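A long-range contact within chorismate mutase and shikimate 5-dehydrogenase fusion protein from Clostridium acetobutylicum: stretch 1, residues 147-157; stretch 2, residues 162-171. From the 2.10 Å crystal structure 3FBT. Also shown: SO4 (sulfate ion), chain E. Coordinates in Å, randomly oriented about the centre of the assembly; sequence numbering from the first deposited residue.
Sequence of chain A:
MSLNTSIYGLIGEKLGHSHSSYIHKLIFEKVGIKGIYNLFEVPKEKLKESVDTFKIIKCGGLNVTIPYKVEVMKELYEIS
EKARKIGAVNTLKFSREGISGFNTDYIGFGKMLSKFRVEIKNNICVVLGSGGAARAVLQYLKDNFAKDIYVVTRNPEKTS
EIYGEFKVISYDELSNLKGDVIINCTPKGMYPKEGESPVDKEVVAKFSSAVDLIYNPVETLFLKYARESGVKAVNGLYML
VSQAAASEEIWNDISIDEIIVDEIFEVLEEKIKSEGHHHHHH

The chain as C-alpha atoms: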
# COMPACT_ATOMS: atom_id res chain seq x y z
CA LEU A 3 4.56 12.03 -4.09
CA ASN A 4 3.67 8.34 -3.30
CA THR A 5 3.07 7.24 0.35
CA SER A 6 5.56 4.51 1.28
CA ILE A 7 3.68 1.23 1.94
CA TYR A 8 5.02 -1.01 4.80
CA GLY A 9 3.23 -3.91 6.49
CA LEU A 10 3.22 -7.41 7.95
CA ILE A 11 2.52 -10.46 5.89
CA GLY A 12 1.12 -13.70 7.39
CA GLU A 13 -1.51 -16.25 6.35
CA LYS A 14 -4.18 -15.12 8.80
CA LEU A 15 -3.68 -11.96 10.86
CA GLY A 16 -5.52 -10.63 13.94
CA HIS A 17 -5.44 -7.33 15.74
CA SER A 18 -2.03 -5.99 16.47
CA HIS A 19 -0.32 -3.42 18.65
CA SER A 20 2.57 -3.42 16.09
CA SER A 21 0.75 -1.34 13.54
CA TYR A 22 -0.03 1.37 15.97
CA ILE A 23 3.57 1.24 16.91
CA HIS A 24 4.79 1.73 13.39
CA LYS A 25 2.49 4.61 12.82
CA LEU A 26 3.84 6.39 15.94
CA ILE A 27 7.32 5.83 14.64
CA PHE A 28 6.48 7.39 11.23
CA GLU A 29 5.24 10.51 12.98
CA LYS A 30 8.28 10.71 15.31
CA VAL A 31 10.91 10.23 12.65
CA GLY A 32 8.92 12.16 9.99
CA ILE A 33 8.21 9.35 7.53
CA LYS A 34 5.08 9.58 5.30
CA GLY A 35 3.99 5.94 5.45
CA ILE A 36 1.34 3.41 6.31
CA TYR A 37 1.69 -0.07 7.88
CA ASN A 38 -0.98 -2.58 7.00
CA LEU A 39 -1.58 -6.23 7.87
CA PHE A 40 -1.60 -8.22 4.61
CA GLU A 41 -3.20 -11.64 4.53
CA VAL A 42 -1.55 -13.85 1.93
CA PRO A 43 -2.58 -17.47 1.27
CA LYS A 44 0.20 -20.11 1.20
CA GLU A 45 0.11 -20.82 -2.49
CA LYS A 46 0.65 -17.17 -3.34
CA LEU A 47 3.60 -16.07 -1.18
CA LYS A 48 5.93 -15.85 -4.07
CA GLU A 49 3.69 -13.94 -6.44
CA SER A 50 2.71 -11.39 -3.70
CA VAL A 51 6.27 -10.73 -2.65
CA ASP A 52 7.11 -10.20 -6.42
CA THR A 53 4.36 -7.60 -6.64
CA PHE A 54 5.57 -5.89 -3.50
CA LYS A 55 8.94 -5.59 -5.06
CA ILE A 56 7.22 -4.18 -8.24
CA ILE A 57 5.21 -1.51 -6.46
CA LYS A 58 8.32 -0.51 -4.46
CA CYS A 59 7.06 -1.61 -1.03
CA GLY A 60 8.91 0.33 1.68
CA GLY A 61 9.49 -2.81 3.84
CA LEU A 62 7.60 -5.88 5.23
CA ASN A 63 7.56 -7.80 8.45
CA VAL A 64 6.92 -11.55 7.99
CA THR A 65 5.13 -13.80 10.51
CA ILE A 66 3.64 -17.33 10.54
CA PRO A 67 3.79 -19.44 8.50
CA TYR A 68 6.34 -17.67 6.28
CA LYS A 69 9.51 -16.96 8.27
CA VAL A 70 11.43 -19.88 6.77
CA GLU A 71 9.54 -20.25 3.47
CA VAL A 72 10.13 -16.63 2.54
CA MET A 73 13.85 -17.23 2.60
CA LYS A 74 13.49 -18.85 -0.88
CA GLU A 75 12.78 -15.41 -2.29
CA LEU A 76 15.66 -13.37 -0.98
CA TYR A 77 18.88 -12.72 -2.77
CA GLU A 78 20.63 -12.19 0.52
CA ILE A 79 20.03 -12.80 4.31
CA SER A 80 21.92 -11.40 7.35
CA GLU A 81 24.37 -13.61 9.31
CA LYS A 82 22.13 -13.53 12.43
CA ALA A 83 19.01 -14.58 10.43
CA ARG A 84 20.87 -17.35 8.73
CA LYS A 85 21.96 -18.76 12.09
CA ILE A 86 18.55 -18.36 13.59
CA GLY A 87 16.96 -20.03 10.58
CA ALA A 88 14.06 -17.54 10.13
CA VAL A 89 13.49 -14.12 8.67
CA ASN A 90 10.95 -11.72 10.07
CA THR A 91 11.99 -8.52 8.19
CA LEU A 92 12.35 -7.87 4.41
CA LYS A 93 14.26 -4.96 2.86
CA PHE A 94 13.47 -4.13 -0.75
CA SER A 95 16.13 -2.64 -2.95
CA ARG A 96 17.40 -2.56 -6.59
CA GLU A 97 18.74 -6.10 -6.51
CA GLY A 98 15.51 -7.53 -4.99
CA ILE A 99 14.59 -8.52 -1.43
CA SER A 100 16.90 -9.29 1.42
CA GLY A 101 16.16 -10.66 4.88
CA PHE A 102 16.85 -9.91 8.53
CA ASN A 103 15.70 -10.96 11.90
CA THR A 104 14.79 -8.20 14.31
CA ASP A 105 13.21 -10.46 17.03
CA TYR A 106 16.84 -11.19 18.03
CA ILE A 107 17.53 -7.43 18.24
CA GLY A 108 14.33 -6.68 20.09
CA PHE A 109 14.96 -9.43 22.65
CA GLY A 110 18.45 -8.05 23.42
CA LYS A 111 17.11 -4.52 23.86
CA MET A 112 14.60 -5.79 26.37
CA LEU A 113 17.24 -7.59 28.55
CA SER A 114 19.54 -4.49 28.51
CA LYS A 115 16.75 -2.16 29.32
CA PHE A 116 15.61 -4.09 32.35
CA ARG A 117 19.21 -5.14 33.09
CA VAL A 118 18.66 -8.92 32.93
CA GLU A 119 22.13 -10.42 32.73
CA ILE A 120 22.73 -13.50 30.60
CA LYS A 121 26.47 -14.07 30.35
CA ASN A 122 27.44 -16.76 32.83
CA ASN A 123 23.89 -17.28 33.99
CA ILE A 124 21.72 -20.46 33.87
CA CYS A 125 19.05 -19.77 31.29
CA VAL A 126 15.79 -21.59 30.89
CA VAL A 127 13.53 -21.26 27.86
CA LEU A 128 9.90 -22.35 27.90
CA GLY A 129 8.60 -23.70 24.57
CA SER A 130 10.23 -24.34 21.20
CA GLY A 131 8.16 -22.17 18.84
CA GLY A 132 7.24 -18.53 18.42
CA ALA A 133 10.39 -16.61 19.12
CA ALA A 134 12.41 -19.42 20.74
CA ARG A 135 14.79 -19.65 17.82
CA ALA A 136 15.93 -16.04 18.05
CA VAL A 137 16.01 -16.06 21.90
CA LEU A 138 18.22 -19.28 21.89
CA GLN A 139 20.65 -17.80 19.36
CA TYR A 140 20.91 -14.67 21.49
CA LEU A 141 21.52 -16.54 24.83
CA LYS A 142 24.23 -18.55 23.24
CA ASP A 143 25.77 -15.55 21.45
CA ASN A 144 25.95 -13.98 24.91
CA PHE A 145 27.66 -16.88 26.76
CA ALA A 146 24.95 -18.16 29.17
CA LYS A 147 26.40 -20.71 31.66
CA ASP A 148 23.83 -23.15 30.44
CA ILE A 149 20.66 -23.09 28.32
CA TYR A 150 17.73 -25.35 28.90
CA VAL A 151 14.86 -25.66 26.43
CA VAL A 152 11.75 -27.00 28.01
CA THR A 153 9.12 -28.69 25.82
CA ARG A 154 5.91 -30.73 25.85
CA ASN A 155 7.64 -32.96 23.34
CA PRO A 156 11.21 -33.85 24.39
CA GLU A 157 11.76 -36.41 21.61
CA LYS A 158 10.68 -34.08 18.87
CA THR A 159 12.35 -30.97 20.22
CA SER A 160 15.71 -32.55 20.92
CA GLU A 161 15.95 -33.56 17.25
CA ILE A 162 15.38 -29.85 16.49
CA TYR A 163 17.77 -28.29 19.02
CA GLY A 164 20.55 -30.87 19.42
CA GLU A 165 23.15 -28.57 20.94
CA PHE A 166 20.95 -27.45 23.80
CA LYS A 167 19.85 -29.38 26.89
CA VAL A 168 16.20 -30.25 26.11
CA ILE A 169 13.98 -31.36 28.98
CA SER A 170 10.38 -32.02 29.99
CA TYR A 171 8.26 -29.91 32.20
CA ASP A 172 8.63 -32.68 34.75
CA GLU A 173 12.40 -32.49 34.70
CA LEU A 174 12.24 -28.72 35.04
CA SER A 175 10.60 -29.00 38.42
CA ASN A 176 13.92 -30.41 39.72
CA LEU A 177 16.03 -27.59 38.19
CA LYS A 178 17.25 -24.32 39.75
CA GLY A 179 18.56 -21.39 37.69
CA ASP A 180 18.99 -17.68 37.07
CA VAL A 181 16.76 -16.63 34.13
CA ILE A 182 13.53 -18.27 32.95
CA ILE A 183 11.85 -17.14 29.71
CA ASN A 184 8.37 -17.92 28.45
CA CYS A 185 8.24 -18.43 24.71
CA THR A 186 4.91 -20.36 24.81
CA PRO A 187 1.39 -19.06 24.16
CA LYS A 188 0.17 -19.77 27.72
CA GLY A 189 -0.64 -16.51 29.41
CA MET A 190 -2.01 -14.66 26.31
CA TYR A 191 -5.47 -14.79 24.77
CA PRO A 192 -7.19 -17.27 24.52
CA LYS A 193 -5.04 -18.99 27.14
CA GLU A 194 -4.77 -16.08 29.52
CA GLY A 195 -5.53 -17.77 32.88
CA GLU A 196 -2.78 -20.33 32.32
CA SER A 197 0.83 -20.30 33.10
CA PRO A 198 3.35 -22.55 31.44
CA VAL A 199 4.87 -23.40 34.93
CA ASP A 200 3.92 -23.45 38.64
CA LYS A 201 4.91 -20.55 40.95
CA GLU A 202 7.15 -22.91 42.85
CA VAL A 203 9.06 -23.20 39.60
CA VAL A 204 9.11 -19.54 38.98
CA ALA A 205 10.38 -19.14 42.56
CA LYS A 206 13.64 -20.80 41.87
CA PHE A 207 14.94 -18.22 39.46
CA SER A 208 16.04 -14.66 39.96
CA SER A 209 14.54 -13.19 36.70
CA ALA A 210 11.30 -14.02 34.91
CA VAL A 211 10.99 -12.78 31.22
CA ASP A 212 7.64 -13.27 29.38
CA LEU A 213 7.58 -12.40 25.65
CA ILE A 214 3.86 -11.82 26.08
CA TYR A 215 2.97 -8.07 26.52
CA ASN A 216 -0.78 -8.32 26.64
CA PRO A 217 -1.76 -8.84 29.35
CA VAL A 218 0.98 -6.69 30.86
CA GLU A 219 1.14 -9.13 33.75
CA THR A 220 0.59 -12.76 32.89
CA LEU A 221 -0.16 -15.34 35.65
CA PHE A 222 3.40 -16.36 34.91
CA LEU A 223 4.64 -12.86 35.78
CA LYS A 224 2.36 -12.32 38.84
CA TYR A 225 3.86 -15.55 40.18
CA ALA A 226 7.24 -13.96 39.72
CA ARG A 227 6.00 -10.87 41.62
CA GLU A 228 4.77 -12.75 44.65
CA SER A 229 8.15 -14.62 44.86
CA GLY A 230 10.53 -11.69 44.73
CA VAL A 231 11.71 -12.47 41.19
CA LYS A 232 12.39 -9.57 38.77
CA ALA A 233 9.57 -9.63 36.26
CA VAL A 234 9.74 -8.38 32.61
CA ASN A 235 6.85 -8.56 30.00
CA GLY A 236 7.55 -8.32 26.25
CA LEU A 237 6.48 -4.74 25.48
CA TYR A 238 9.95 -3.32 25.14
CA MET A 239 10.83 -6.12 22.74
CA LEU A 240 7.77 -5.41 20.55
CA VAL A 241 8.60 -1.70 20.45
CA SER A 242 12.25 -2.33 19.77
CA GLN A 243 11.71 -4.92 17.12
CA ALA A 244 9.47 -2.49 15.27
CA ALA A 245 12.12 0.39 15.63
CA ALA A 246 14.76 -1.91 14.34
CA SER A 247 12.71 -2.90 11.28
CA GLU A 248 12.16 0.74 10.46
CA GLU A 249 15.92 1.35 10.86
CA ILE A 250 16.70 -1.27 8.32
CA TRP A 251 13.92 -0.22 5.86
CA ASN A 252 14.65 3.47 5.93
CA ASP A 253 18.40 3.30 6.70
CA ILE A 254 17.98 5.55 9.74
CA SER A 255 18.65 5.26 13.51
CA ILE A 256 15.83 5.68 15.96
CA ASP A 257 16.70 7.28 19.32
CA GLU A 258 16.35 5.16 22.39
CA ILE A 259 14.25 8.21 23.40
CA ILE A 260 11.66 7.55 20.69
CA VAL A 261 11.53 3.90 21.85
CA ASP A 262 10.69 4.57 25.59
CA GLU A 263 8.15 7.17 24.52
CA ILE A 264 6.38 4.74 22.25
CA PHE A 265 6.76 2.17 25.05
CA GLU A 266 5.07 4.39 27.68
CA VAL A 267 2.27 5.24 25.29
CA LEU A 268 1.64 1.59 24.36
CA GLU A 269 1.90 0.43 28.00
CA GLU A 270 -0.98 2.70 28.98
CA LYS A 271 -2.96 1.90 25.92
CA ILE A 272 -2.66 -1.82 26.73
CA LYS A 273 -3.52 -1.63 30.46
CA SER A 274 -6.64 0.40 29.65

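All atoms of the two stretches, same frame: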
# COMPACT_ATOMS: atom_id res chain seq x y z
N LYS A 147 25.64 -19.58 31.07
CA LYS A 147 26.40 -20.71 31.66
C LYS A 147 25.87 -21.98 31.01
O LYS A 147 26.63 -22.79 30.38
CB LYS A 147 26.13 -20.80 33.16
N ASP A 148 24.54 -22.10 31.09
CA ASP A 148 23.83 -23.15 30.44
C ASP A 148 22.43 -22.73 30.00
O ASP A 148 21.82 -21.85 30.63
CB ASP A 148 23.67 -24.26 31.43
CG ASP A 148 23.84 -25.57 30.81
OD1 ASP A 148 23.90 -26.54 31.59
OD2 ASP A 148 23.96 -25.61 29.55
N ILE A 149 21.93 -23.41 28.97
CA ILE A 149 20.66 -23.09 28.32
C ILE A 149 19.76 -24.33 28.32
O ILE A 149 20.10 -25.31 27.72
CB ILE A 149 20.87 -22.61 26.89
CG1 ILE A 149 21.54 -21.23 26.91
CG2 ILE A 149 19.52 -22.48 26.16
CD1 ILE A 149 22.35 -20.90 25.61
N TYR A 150 18.65 -24.29 29.01
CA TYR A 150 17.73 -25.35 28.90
C TYR A 150 16.59 -24.92 27.99
O TYR A 150 16.15 -23.80 28.08
CB TYR A 150 17.18 -25.73 30.29
CG TYR A 150 18.26 -26.42 31.11
CD1 TYR A 150 18.38 -27.82 31.10
CD2 TYR A 150 19.17 -25.68 31.86
CE1 TYR A 150 19.39 -28.46 31.85
CE2 TYR A 150 20.19 -26.29 32.61
CZ TYR A 150 20.29 -27.67 32.61
OH TYR A 150 21.30 -28.25 33.34
N VAL A 151 16.08 -25.86 27.19
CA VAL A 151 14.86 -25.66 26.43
C VAL A 151 13.85 -26.62 26.94
O VAL A 151 14.11 -27.81 26.97
CB VAL A 151 15.14 -25.96 24.96
CG1 VAL A 151 13.86 -25.88 24.13
CG2 VAL A 151 16.28 -24.99 24.42
N VAL A 152 12.71 -26.13 27.39
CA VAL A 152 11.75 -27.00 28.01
C VAL A 152 10.52 -27.15 27.13
O VAL A 152 9.93 -26.16 26.75
CB VAL A 152 11.26 -26.46 29.36
CG1 VAL A 152 10.50 -27.56 30.12
CG2 VAL A 152 12.46 -25.86 30.20
N THR A 153 10.12 -28.39 26.84
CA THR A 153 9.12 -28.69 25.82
C THR A 153 8.04 -29.70 26.29
O THR A 153 8.25 -30.54 27.21
CB THR A 153 9.86 -29.30 24.56
OG1 THR A 153 8.91 -29.70 23.56
CG2 THR A 153 10.63 -30.51 24.95
N ARG A 154 6.92 -29.69 25.61
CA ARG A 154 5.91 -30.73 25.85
C ARG A 154 6.27 -31.99 25.11
O ARG A 154 5.74 -33.05 25.38
CB ARG A 154 4.56 -30.26 25.41
CG ARG A 154 3.90 -29.47 26.45
CD ARG A 154 2.81 -28.68 25.83
NE ARG A 154 3.21 -28.22 24.50
CZ ARG A 154 2.33 -27.77 23.60
NH1 ARG A 154 1.03 -27.75 23.92
NH2 ARG A 154 2.73 -27.35 22.41
N ASN A 155 7.19 -31.85 24.17
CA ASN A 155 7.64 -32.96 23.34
C ASN A 155 9.14 -33.12 23.24
O ASN A 155 9.74 -32.76 22.23
CB ASN A 155 7.12 -32.77 21.91
CG ASN A 155 7.02 -34.07 21.17
OD1 ASN A 155 7.99 -34.87 21.08
ND2 ASN A 155 5.85 -34.31 20.60
N PRO A 156 9.75 -33.69 24.27
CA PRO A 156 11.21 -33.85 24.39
C PRO A 156 11.82 -34.67 23.27
O PRO A 156 12.92 -34.37 22.85
CB PRO A 156 11.37 -34.60 25.73
CG PRO A 156 10.09 -34.44 26.41
CD PRO A 156 9.04 -34.26 25.42
N GLU A 157 11.15 -35.69 22.76
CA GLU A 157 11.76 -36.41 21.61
C GLU A 157 11.78 -35.58 20.35
O GLU A 157 12.78 -35.51 19.63
CB GLU A 157 11.05 -37.70 21.33
CG GLU A 157 11.35 -38.71 22.42
CD GLU A 157 10.16 -39.00 23.24
OE1 GLU A 157 9.88 -40.22 23.41
OE2 GLU A 157 9.48 -38.03 23.68
N ILE A 162 15.31 -31.24 16.99
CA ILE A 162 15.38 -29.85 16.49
C ILE A 162 16.54 -29.05 17.06
O ILE A 162 17.26 -28.36 16.33
CB ILE A 162 14.09 -29.08 16.81
N TYR A 163 16.72 -29.10 18.38
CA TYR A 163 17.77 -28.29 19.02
C TYR A 163 18.83 -29.17 19.71
O TYR A 163 18.93 -29.18 20.94
CB TYR A 163 17.18 -27.28 20.03
CG TYR A 163 16.11 -26.34 19.52
CD1 TYR A 163 16.45 -25.23 18.74
CD2 TYR A 163 14.78 -26.50 19.89
CE1 TYR A 163 15.49 -24.35 18.27
CE2 TYR A 163 13.79 -25.61 19.44
CZ TYR A 163 14.16 -24.52 18.64
OH TYR A 163 13.20 -23.62 18.20
N GLY A 164 19.65 -29.85 18.91
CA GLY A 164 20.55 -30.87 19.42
C GLY A 164 21.63 -30.38 20.35
O GLY A 164 22.09 -31.13 21.22
N GLU A 165 22.04 -29.13 20.18
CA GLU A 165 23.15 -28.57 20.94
C GLU A 165 22.69 -27.89 22.23
O GLU A 165 23.49 -27.29 22.96
CB GLU A 165 23.87 -27.53 20.09
CG GLU A 165 22.92 -26.66 19.32
CD GLU A 165 23.63 -25.47 18.70
OE1 GLU A 165 24.38 -24.76 19.44
OE2 GLU A 165 23.42 -25.24 17.48
N PHE A 166 21.40 -27.95 22.53
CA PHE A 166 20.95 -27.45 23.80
C PHE A 166 20.48 -28.61 24.66
O PHE A 166 20.12 -29.63 24.13
CB PHE A 166 19.83 -26.44 23.58
CG PHE A 166 20.28 -25.21 22.81
CD1 PHE A 166 21.21 -24.31 23.36
CD2 PHE A 166 19.76 -24.93 21.55
CE1 PHE A 166 21.62 -23.17 22.64
CE2 PHE A 166 20.17 -23.76 20.84
CZ PHE A 166 21.09 -22.91 21.38
N LYS A 167 20.48 -28.44 25.97
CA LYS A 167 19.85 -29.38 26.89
C LYS A 167 18.35 -29.24 26.84
O LYS A 167 17.80 -28.26 27.42
CB LYS A 167 20.30 -29.11 28.32
CG LYS A 167 21.80 -29.38 28.56
CD LYS A 167 22.25 -28.80 29.94
CE LYS A 167 23.46 -29.54 30.55
NZ LYS A 167 24.72 -29.00 29.97
N VAL A 168 17.67 -30.19 26.18
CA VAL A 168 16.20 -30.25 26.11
C VAL A 168 15.55 -31.12 27.21
O VAL A 168 15.98 -32.26 27.47
CB VAL A 168 15.74 -30.78 24.69
CG1 VAL A 168 14.24 -31.03 24.65
CG2 VAL A 168 16.13 -29.81 23.62
N ILE A 169 14.50 -30.63 27.84
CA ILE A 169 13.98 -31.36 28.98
C ILE A 169 12.47 -31.24 29.01
O ILE A 169 11.90 -30.35 28.33
CB ILE A 169 14.65 -30.89 30.33
CG1 ILE A 169 14.25 -29.47 30.69
CG2 ILE A 169 16.17 -31.08 30.22
CD1 ILE A 169 14.82 -28.95 32.11
N SER A 170 11.83 -32.10 29.79
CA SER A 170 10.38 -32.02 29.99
C SER A 170 9.98 -31.11 31.12
O SER A 170 10.82 -30.70 31.97
CB SER A 170 9.82 -33.42 30.31
OG SER A 170 10.39 -33.95 31.50
N TYR A 171 8.70 -30.77 31.16
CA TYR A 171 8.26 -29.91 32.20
C TYR A 171 8.48 -30.60 33.55
O TYR A 171 8.82 -29.95 34.59
CB TYR A 171 6.83 -29.43 31.98
CG TYR A 171 6.78 -28.23 31.03
CD1 TYR A 171 6.83 -26.95 31.50
CD2 TYR A 171 6.77 -28.41 29.64
CE1 TYR A 171 6.83 -25.87 30.65
CE2 TYR A 171 6.76 -27.32 28.78
CZ TYR A 171 6.77 -26.06 29.28
OH TYR A 171 6.81 -24.97 28.42
S SO4 E . 6.51 -27.07 22.97
O1 SO4 E . 6.21 -27.43 24.39
O2 SO4 E . 5.34 -27.67 22.32
O3 SO4 E . 6.45 -25.62 22.73
O4 SO4 E . 7.79 -27.52 22.45
O HOH W 1 6.95 -31.92 29.27

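Two neighbouring parallel strands, running through Tyr150–Val152 and Lys167–Ile169, meet here, and Lys167, Val151 and Ile169 cover the most surface. Val151 holds the backbone register with both of its polar atoms: its N donates to Lys167 O (3.0 Å), and its O accepts from Ile169 N (3.0 Å). Two residues on, Thr153 N donates to Ile169 O, again at 3.0 Å. This alternation, in which one residue bonds to the two that flank its partner Val168, is the signature of parallel pairing.

Lys167 suits an exposed position because its long chain serves two purposes. Its methylenes lie along Tyr150, with CD 3.5 Å from the ring's CE1, while NZ reaches Asp148 OD1 at 3.1 Å in a salt bridge whose hydrogen bond is weak.

Ile169 shares that face of the sheet with Tyr150 and Val152. Buried and branched, it fills space between them: its CD1 lies 3.9 Å from Tyr150 CD1, and its CG1 4.1 Å from Val152 CG2. Val152 also sets CG1 over the face of the Tyr171 ring, 3.7 Å from its centroid, a CH-pi contact.

On the other face, buried Val151, beta-branched and apolar as suits an interior strand position, packs its CG2 3.9 Å from Phe166 CB and the Val151 CB 4.2 Å from Val168 CG2. Beyond the ladder, a water bridges Thr153 O and Tyr171 N, 2.8 Å from each.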